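Local coordinates for post-proline cleaving enzyme (Rickettsia typhi, PDB 4HVT), which probably cleaves peptides after proline as a serine endopeptidase of the prolyl oligopeptidase family, at residues A[601-604]-A[605-608]; A[647-650]-A[651-654]; A[102-105]-A[106-109]; A[115-118]-A[119-122]. All blocks are in the same frame, centred on the assembly; numbering follows the deposited sequence.

Interaction 1: A[601-604]-A[605-608]. With EDO (1,2-ethanediol), chain E.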
loop_
_atom_site.group_PDB
_atom_site.type_symbol
_atom_site.label_atom_id
_atom_site.label_comp_id
_atom_site.label_asym_id
_atom_site.label_seq_id
_atom_site.Cartn_x
_atom_site.Cartn_y
_atom_site.Cartn_z
ATOM N N PHE A 601 5.280 -20.091 2.703
ATOM C CA PHE A 601 5.926 -19.031 3.475
ATOM C C PHE A 601 4.983 -17.848 3.654
ATOM O O PHE A 601 4.343 -17.401 2.678
ATOM C CB PHE A 601 7.206 -18.555 2.784
ATOM C CG PHE A 601 8.278 -19.617 2.755
ATOM C CD1 PHE A 601 9.068 -19.845 3.875
ATOM C CD2 PHE A 601 8.467 -20.396 1.642
ATOM C CE1 PHE A 601 10.034 -20.839 3.859
ATOM C CE2 PHE A 601 9.391 -21.441 1.630
ATOM C CZ PHE A 601 10.204 -21.639 2.731
ATOM N N GLY A 602 4.891 -17.328 4.886
ATOM C CA GLY A 602 4.078 -16.123 5.124
ATOM C C GLY A 602 2.627 -16.306 4.684
ATOM O O GLY A 602 2.074 -17.406 4.885
ATOM N N ALA A 603 2.072 -15.278 4.025
ATOM C CA ALA A 603 0.695 -15.279 3.513
ATOM C C ALA A 603 0.612 -15.844 2.080
ATOM O O ALA A 603 -0.354 -15.587 1.372
ATOM C CB ALA A 603 0.112 -13.866 3.540
ATOM N N GLY A 604 1.570 -16.673 1.677
ATOM C CA GLY A 604 1.628 -17.173 0.282
ATOM C C GLY A 604 0.395 -17.788 -0.319
ATOM O O GLY A 604 0.139 -17.627 -1.508
ATOM N N HIS A 605 -0.385 -18.525 0.483
ATOM C CA HIS A 605 -1.637 -19.054 -0.011
ATOM C C HIS A 605 -2.548 -17.953 -0.561
ATOM O O HIS A 605 -3.393 -18.216 -1.429
ATOM C CB HIS A 605 -2.328 -19.827 1.117
ATOM C CG HIS A 605 -1.823 -21.212 1.245
ATOM N ND1 HIS A 605 -0.635 -21.540 1.863
ATOM C CD2 HIS A 605 -2.332 -22.371 0.767
ATOM C CE1 HIS A 605 -0.448 -22.849 1.784
ATOM N NE2 HIS A 605 -1.448 -23.371 1.110
ATOM N N SER A 606 -2.378 -16.725 -0.103
ATOM C CA SER A 606 -3.309 -15.682 -0.566
ATOM C C SER A 606 -3.180 -15.311 -2.047
ATOM O O SER A 606 -4.082 -14.762 -2.629
ATOM C CB SER A 606 -3.280 -14.527 0.389
ATOM O OG SER A 606 -2.131 -13.887 0.299
ATOM N N TRP A 607 -2.065 -15.640 -2.672
ATOM C CA TRP A 607 -1.772 -15.198 -4.028
ATOM C C TRP A 607 -1.781 -16.269 -5.108
ATOM O O TRP A 607 -1.306 -16.013 -6.213
ATOM C CB TRP A 607 -0.437 -14.468 -4.044
ATOM C CG TRP A 607 -0.336 -13.418 -2.955
ATOM C CD1 TRP A 607 -1.218 -12.375 -2.725
ATOM C CD2 TRP A 607 0.688 -13.317 -1.935
ATOM N NE1 TRP A 607 -0.793 -11.649 -1.651
ATOM C CE2 TRP A 607 0.326 -12.228 -1.116
ATOM C CE3 TRP A 607 1.849 -14.066 -1.620
ATOM C CZ2 TRP A 607 1.076 -11.831 -0.028
ATOM C CZ3 TRP A 607 2.606 -13.705 -0.497
ATOM C CH2 TRP A 607 2.201 -12.541 0.288
ATOM N N VAL A 608 -2.389 -17.407 -4.834
ATOM C CA VAL A 608 -2.475 -18.428 -5.826
ATOM C C VAL A 608 -3.172 -17.939 -7.103
ATOM O O VAL A 608 -2.849 -18.359 -8.200
ATOM C CB VAL A 608 -3.168 -19.681 -5.244
ATOM C CG1 VAL A 608 -3.419 -20.653 -6.371
ATOM C CG2 VAL A 608 -2.271 -20.306 -4.173
HETATM C C1 EDO E . 4.786 -17.564 8.722
HETATM O O1 EDO E . 5.316 -16.248 8.517
HETATM C C2 EDO E . 5.718 -18.663 8.271
HETATM O O2 EDO E . 5.608 -18.997 6.884
HETATM O O HOH W 1 0.060 -18.942 3.376
#
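Ser606 grips the carbonyl oxygen of Ala603 twice. Its hydroxyl OG donates to Ala603 O at 2.7 Å, and its backbone N donates to the same Ala603 O at 2.8 Å. OG stands between the backbone N and the carbonyl carbon of its own residue (chi1 70°), which swings it back to that oxygen. The two bonds satisfy a buried carbonyl. One residue on, Trp607 N donates to Gly604 O at 3.2 Å. This bond is nearly straight at hydrogen, but the N-H comes from above the carbonyl plane.

The indole of Trp607 packs against the backbone of Ala603 and Gly604. Ala603 O and Ser606 OG both lie over one of its faces, toward the rim. Trp607 CE3 comes within 3.6 Å of Gly604 CA, and Trp607 CH2 rests 4.1 Å from Ala603 CB. A water links Gly602 and His605. It donates to Gly602 O, accepts from His605 N, and lies in the plane of the His605 ring at its edge, 3.1 Å from ND1.

Behind this shell, Gly604 N bonds to Phe601 O and closes a type II' beta turn. Gly602 N donates to O2 of an ethanediol, probably from the crystallisation liquor. Phe488 and Phe266 meet the Trp607 ring. A beta turn thus runs into a short 3-10 segment, with Trp607 as N-cap residue of helix 608-611, in the loop after strand 585-589 of the hydrolase-family region.

Interaction 2: A[647-650]-A[651-654]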
loop_
_atom_site.group_PDB
_atom_site.type_symbol
_atom_site.label_atom_id
_atom_site.label_comp_id
_atom_site.label_asym_id
_atom_site.label_seq_id
_atom_site.Cartn_x
_atom_site.Cartn_y
_atom_site.Cartn_z
ATOM N N VAL A 647 13.245 -10.052 9.244
ATOM C CA VAL A 647 12.927 -11.110 10.167
ATOM C C VAL A 647 11.396 -11.118 10.447
ATOM O O VAL A 647 10.806 -12.175 10.552
ATOM C CB VAL A 647 13.760 -10.939 11.482
ATOM C CG1 VAL A 647 13.295 -11.938 12.546
ATOM C CG2 VAL A 647 15.256 -11.143 11.208
ATOM N N LEU A 648 10.791 -9.948 10.562
ATOM C CA LEU A 648 9.400 -9.824 10.954
ATOM C C LEU A 648 8.506 -9.540 9.756
ATOM O O LEU A 648 7.399 -9.019 9.908
ATOM C CB LEU A 648 9.271 -8.763 12.043
ATOM C CG LEU A 648 9.865 -9.199 13.398
ATOM C CD1 LEU A 648 9.714 -8.070 14.406
ATOM C CD2 LEU A 648 9.214 -10.467 13.899
ATOM N N ASP A 649 9.016 -9.814 8.552
ATOM C CA ASP A 649 8.172 -9.742 7.358
ATOM C C ASP A 649 7.269 -10.968 7.386
ATOM O O ASP A 649 7.670 -12.058 7.021
ATOM C CB ASP A 649 9.018 -9.664 6.074
ATOM C CG ASP A 649 8.166 -9.439 4.800
ATOM O OD1 ASP A 649 6.998 -9.936 4.675
ATOM O OD2 ASP A 649 8.722 -8.771 3.887
ATOM N N GLN A 650 6.057 -10.754 7.856
ATOM C CA GLN A 650 5.038 -11.776 7.873
ATOM C C GLN A 650 4.199 -11.862 6.586
ATOM O O GLN A 650 3.290 -12.728 6.494
ATOM C CB GLN A 650 4.099 -11.516 9.060
ATOM C CG GLN A 650 4.889 -11.479 10.368
ATOM C CD GLN A 650 3.998 -11.258 11.576
ATOM O OE1 GLN A 650 3.131 -10.407 11.537
ATOM N NE2 GLN A 650 4.200 -12.073 12.654
ATOM N N ARG A 651 4.419 -10.968 5.639
ATOM C CA ARG A 651 3.667 -10.965 4.389
ATOM C C ARG A 651 4.278 -12.065 3.494
ATOM O O ARG A 651 3.647 -13.066 3.231
ATOM C CB ARG A 651 3.737 -9.588 3.725
ATOM C CG ARG A 651 2.728 -9.325 2.618
ATOM C CD ARG A 651 1.289 -9.127 3.147
ATOM N NE ARG A 651 1.383 -8.118 4.175
ATOM C CZ ARG A 651 1.552 -6.826 3.946
ATOM N NH1 ARG A 651 1.474 -6.338 2.693
ATOM N NH2 ARG A 651 1.862 -6.001 4.953
ATOM N N VAL A 652 5.523 -11.886 3.046
ATOM C CA VAL A 652 6.137 -12.825 2.138
ATOM C C VAL A 652 7.110 -13.792 2.827
ATOM O O VAL A 652 7.340 -14.867 2.288
ATOM C CB VAL A 652 6.877 -12.125 0.961
ATOM C CG1 VAL A 652 5.930 -11.308 0.107
ATOM C CG2 VAL A 652 7.954 -11.206 1.480
ATOM N N HIS A 653 7.675 -13.408 3.976
ATOM C CA HIS A 653 8.673 -14.171 4.729
ATOM C C HIS A 653 10.088 -13.827 4.214
ATOM O O HIS A 653 10.299 -13.695 3.036
ATOM C CB HIS A 653 8.411 -15.670 4.663
ATOM C CG HIS A 653 9.176 -16.484 5.675
ATOM N ND1 HIS A 653 10.522 -16.752 5.586
ATOM C CD2 HIS A 653 8.742 -17.165 6.761
ATOM C CE1 HIS A 653 10.901 -17.499 6.604
ATOM N NE2 HIS A 653 9.822 -17.792 7.316
ATOM N N PRO A 654 11.045 -13.683 5.110
ATOM C CA PRO A 654 12.421 -13.414 4.592
ATOM C C PRO A 654 13.125 -14.501 3.784
ATOM O O PRO A 654 14.174 -14.222 3.207
ATOM C CB PRO A 654 13.233 -13.177 5.866
ATOM C CG PRO A 654 12.502 -13.872 6.972
ATOM C CD PRO A 654 11.034 -13.747 6.582
#
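Asp649 OD1 accepts from two successive backbone N-H groups, and so holds the turn that follows it. Val652 N donates at 2.9 Å to Asp649 OD1, on the syn side of the carboxylate and 34° out of its plane. Arg651 N is equally near Asp649 OD1, but this bond is weak because its N-H points poorly at the oxygen. Asp649 CG lies anti to the backbone N (chi1 -174°), which brings OD1 to the N-H groups of Arg651 and Val652. The other oxygen, OD2, is hydrogen-bonded to ND1 of His682. This matches a Ser-His-Asp triad with Ser566, and Asp649 is probably its acid. The turn would then fix the rotation of the carboxylate facing that histidine.

Val652 packs against the same group. Its CG2 methyl lies 3.5 Å from Asp649 OD2, and the two side chains cross at a slant. Arg651 CB approaches Asp649 OD1 to 3.4 Å. The rest of the arginine bends away, and its NE forms a salt bridge with Asp154. Gln650 OE1 accepts from Glu155 N.

The chain then doubles back on itself. His653 CA makes a CH...O contact of 3.3 Å with Asp649 O. Pro654 CD lies 3.8 Å from that same Asp649 O, and Pro654 CG packs against Val647 CA. His653 ND1 caps Trp655 N.

The loop joins strand 640-646 to helix 655-664. Val647 and Pro654 both rest on Glu676 of strand 672-677, the neighbouring strand at the edge of the mixed sheet.

Interaction 3: A[102-105]-A[106-109]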
loop_
_atom_site.group_PDB
_atom_site.type_symbol
_atom_site.label_atom_id
_atom_site.label_comp_id
_atom_site.label_asym_id
_atom_site.label_seq_id
_atom_site.Cartn_x
_atom_site.Cartn_y
_atom_site.Cartn_z
ATOM N N VAL A 102 -8.326 23.791 13.142
ATOM C CA VAL A 102 -8.293 23.954 11.725
ATOM C C VAL A 102 -7.796 25.386 11.424
ATOM O O VAL A 102 -7.030 25.583 10.482
ATOM C CB VAL A 102 -9.678 23.708 11.038
ATOM C CG1 VAL A 102 -9.610 24.091 9.577
ATOM C CG2 VAL A 102 -10.104 22.260 11.096
ATOM N N ASP A 103 -8.219 26.371 12.219
ATOM C CA ASP A 103 -7.733 27.745 11.981
ATOM C C ASP A 103 -6.197 27.892 12.084
ATOM O O ASP A 103 -5.621 28.785 11.454
ATOM C CB ASP A 103 -8.384 28.742 12.927
ATOM C CG ASP A 103 -9.762 29.205 12.459
ATOM O OD1 ASP A 103 -10.381 28.578 11.587
ATOM O OD2 ASP A 103 -10.236 30.244 12.978
ATOM N N ASN A 104 -5.548 27.092 12.906
ATOM C CA ASN A 104 -4.098 27.125 13.056
ATOM C C ASN A 104 -3.357 26.422 11.942
ATOM O O ASN A 104 -2.176 26.638 11.766
ATOM C CB ASN A 104 -3.650 26.455 14.357
ATOM C CG ASN A 104 -4.120 27.186 15.581
ATOM O OD1 ASN A 104 -4.310 28.391 15.554
ATOM N ND2 ASN A 104 -4.318 26.449 16.666
ATOM N N TYR A 105 -4.057 25.528 11.245
ATOM C CA TYR A 105 -3.403 24.616 10.278
ATOM C C TYR A 105 -2.872 25.383 9.087
ATOM O O TYR A 105 -1.983 24.899 8.390
ATOM C CB TYR A 105 -4.375 23.499 9.840
ATOM C CG TYR A 105 -3.763 22.439 8.998
ATOM C CD1 TYR A 105 -2.747 21.590 9.517
ATOM C CD2 TYR A 105 -4.245 22.185 7.748
ATOM C CE1 TYR A 105 -2.240 20.570 8.749
ATOM C CE2 TYR A 105 -3.762 21.142 6.976
ATOM C CZ TYR A 105 -2.756 20.344 7.493
ATOM O OH TYR A 105 -2.327 19.285 6.723
ATOM N N SER A 106 -3.377 26.595 8.879
ATOM C CA SER A 106 -2.872 27.455 7.793
ATOM C C SER A 106 -1.591 28.155 8.166
ATOM O O SER A 106 -0.982 28.795 7.304
ATOM C CB SER A 106 -3.920 28.489 7.398
ATOM O OG SER A 106 -4.240 29.328 8.489
ATOM N N LYS A 107 -1.195 28.109 9.428
ATOM C CA LYS A 107 0.046 28.786 9.861
ATOM C C LYS A 107 1.251 27.955 9.521
ATOM O O LYS A 107 1.154 26.724 9.592
ATOM C CB LYS A 107 -0.004 29.041 11.358
ATOM C CG LYS A 107 -1.152 29.990 11.668
ATOM C CD LYS A 107 -1.426 30.119 13.131
ATOM C CE LYS A 107 -2.465 31.209 13.362
ATOM N NZ LYS A 107 -3.196 30.979 14.626
ATOM N N ASP A 108 2.375 28.579 9.156
ATOM C CA ASP A 108 3.549 27.756 8.824
ATOM C C ASP A 108 3.871 26.752 9.928
ATOM O O ASP A 108 4.139 25.573 9.635
ATOM C CB ASP A 108 4.784 28.640 8.569
ATOM C CG ASP A 108 4.840 29.184 7.158
ATOM O OD1 ASP A 108 3.849 29.047 6.407
ATOM O OD2 ASP A 108 5.926 29.738 6.780
ATOM N N LYS A 109 3.843 27.216 11.184
ATOM C CA LYS A 109 4.203 26.375 12.342
ATOM C C LYS A 109 3.061 26.351 13.346
ATOM O O LYS A 109 3.056 27.150 14.280
ATOM C CB LYS A 109 5.507 26.874 12.968
#
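Lys107 N donates to Asn104 O at 2.9 Å and closes the turn. It approaches from above the carbonyl plane, 53° out of it. The same two residues meet again through their side chains. Lys107 NZ donates to Asn104 OD1 at 3.0 Å, tilted by 24° from the amide carbonyl plane. The lysine chain is extended beyond CG and runs back along the backbone. Its CB passes 3.3 Å from Asn104 O, and its CD lies 4.0 Å from Asn104 CA. CG beside the backbone N (chi1 -63°) lets the extended chain pass Asn104 O and bring NZ to OD1. The Asn104 side chain is therefore held at both ends of its amide: OD1 takes the ammonium, while ND2 makes a weak hydrogen bond to Thr100 OG1.

Ser106 OG adds a weak bond to Asp103 O, 3.3 Å long. Within the helical turn, Tyr105 N bonds to Val102 O at 3.1 Å. Tyr105 CB lies close to Ser106 N. The tyrosine OH donates to Pro74 O, and Arg436 makes a cation-pi contact with the ring. Arg436 also donates to Tyr105 O and Lys107 O through NH1.

This is a surface turn of the beta-propeller domain. The short, weakly bonded helix 102-105 follows strand 96-101, and the chain goes on to strand 113-117. The Tyr105 side chain packs on Val83 of strand 82-87 and Ile435 of strand 432-436, while Val102 also packs on Val83.

Interaction 4: A[115-118]-A[119-122]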
loop_
_atom_site.group_PDB
_atom_site.type_symbol
_atom_site.label_atom_id
_atom_site.label_comp_id
_atom_site.label_asym_id
_atom_site.label_seq_id
_atom_site.Cartn_x
_atom_site.Cartn_y
_atom_site.Cartn_z
ATOM N N LEU A 115 -1.135 14.046 21.395
ATOM C CA LEU A 115 -2.145 13.162 21.988
ATOM C C LEU A 115 -1.520 11.857 22.474
ATOM O O LEU A 115 -1.767 11.450 23.590
ATOM C CB LEU A 115 -3.231 12.875 20.971
ATOM C CG LEU A 115 -3.967 14.077 20.407
ATOM C CD1 LEU A 115 -4.922 13.695 19.303
ATOM C CD2 LEU A 115 -4.652 14.856 21.546
ATOM N N ILE A 116 -0.733 11.213 21.614
ATOM C CA ILE A 116 0.009 10.027 21.964
ATOM C C ILE A 116 1.409 10.105 21.397
ATOM O O ILE A 116 1.580 10.301 20.194
ATOM C CB ILE A 116 -0.623 8.689 21.493
ATOM C CG1 ILE A 116 -2.046 8.541 22.046
ATOM C CG2 ILE A 116 0.244 7.567 22.012
ATOM C CD1 ILE A 116 -2.864 7.414 21.449
ATOM N N ASP A 117 2.389 9.939 22.293
ATOM C CA ASP A 117 3.808 9.845 21.932
ATOM C C ASP A 117 4.210 8.359 21.930
ATOM O O ASP A 117 4.387 7.729 23.004
ATOM C CB ASP A 117 4.649 10.664 22.926
ATOM C CG ASP A 117 6.146 10.656 22.618
ATOM O OD1 ASP A 117 6.657 9.720 22.003
ATOM O OD2 ASP A 117 6.872 11.633 23.030
ATOM N N PHE A 118 4.435 7.826 20.727
ATOM C CA PHE A 118 4.725 6.392 20.579
ATOM C C PHE A 118 6.154 6.062 20.961
ATOM O O PHE A 118 6.455 4.930 21.291
ATOM C CB PHE A 118 4.382 5.857 19.164
ATOM C CG PHE A 118 2.923 5.733 18.954
ATOM C CD1 PHE A 118 2.155 6.854 18.614
ATOM C CD2 PHE A 118 2.271 4.548 19.216
ATOM C CE1 PHE A 118 0.766 6.751 18.516
ATOM C CE2 PHE A 118 0.874 4.461 19.101
ATOM C CZ PHE A 118 0.134 5.560 18.770
ATOM N N ASP A 119 7.032 7.064 20.953
ATOM C CA ASP A 119 8.401 6.851 21.456
ATOM C C ASP A 119 8.382 6.609 22.969
ATOM O O ASP A 119 9.070 5.726 23.460
ATOM C CB ASP A 119 9.264 8.033 21.088
ATOM C CG ASP A 119 9.370 8.184 19.597
ATOM O OD1 ASP A 119 10.247 7.537 18.996
ATOM O OD2 ASP A 119 8.577 8.957 19.025
ATOM N N LYS A 120 7.585 7.393 23.690
ATOM C CA LYS A 120 7.403 7.190 25.127
ATOM C C LYS A 120 6.773 5.848 25.445
ATOM O O LYS A 120 7.198 5.153 26.383
ATOM C CB LYS A 120 6.524 8.280 25.716
ATOM C CG LYS A 120 7.262 9.516 26.140
ATOM C CD LYS A 120 6.307 10.546 26.727
ATOM C CE LYS A 120 7.008 11.884 26.880
ATOM N NZ LYS A 120 6.068 13.016 26.648
ATOM N N LEU A 121 5.757 5.480 24.670
ATOM C CA LEU A 121 5.106 4.194 24.837
ATOM C C LEU A 121 6.087 3.056 24.658
ATOM O O LEU A 121 6.050 2.071 25.398
ATOM C CB LEU A 121 3.970 4.035 23.820
ATOM C CG LEU A 121 2.579 4.491 24.201
ATOM C CD1 LEU A 121 1.648 4.030 23.079
ATOM C CD2 LEU A 121 2.152 3.947 25.579
ATOM N N SER A 122 6.936 3.173 23.646
ATOM C CA SER A 122 7.908 2.148 23.310
ATOM C C SER A 122 8.931 1.984 24.432
ATOM O O SER A 122 9.236 0.846 24.859
ATOM C CB SER A 122 8.622 2.465 22.012
ATOM O OG SER A 122 7.733 2.499 20.881
HETATM O O HOH W 2 5.537 13.796 24.136
#
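Strand 115-117 passes straight into a helix, and Leu121 N donates to Asp117 O at 3.1 Å, in the carbonyl plane. Asp117 is the N-cap residue. Its OD1 accepts from Lys120 N at 3.0 Å, a bond that comes from above the carboxylate plane. Asp119 N also reaches Asp117 OD1, but only weakly. With CG anti to the backbone N (chi1 -179°), the carboxylate of Asp117 reaches the N-H groups of Asp119 and Lys120. The helix start should favour its negative charge.

Lys120 passes at about a right angle to Asp117. Its NZ forms a long salt bridge of 4.0 Å to Asp117 OD2. A water fills the link, donating to Asp117 OD2 and accepting from Lys120 NZ. Asp119 carries a like charge near the cap, with its OD2 3.6 Å from Asp117 OD1. Its own oxygens accept from Gln94 N and Gly95 N, which probably eases the repulsion.

Ser122 grips Phe118 O from both faces of the carbonyl plane: OG donates to Phe118 O at 2.8 Å, and N donates to it from the other face. Inside, Leu121 CD1 lies 3.9 Å from Phe118 CD2 and 4.0 Å from Ile116 CG2. That Ile116 methyl sits over one face of the phenyl ring. Leu115 and Ile116 both face Trp97 of strand 96-101, a classic beta bulge, and the whole is an aspartate N-cap at a strand-to-helix junction in the propeller domain.

Along the chain the order is interaction 3, interaction 4, interaction 1, interaction 2. Interactions 3 and 4 belong to the beta-propeller. They stand at the two ends of the loop and strand 113-117 that follow helix 102-105, with centres about 24 Å apart. Interactions 1 and 2 lie in the hydrolase-family region, with centres about 11 Å apart, and they touch. Ala603 N probably bonds to Arg651 O, and Phe601 packs on His653. The loop of interaction 1 thus lies directly against the turn that holds the probable triad aspartate. The centres of interactions 3 and 1 are about 45 Å apart, on opposite sides of the chain's centre. Interaction 4 comes nearer to interaction 2, about 13 Å between nearest atoms.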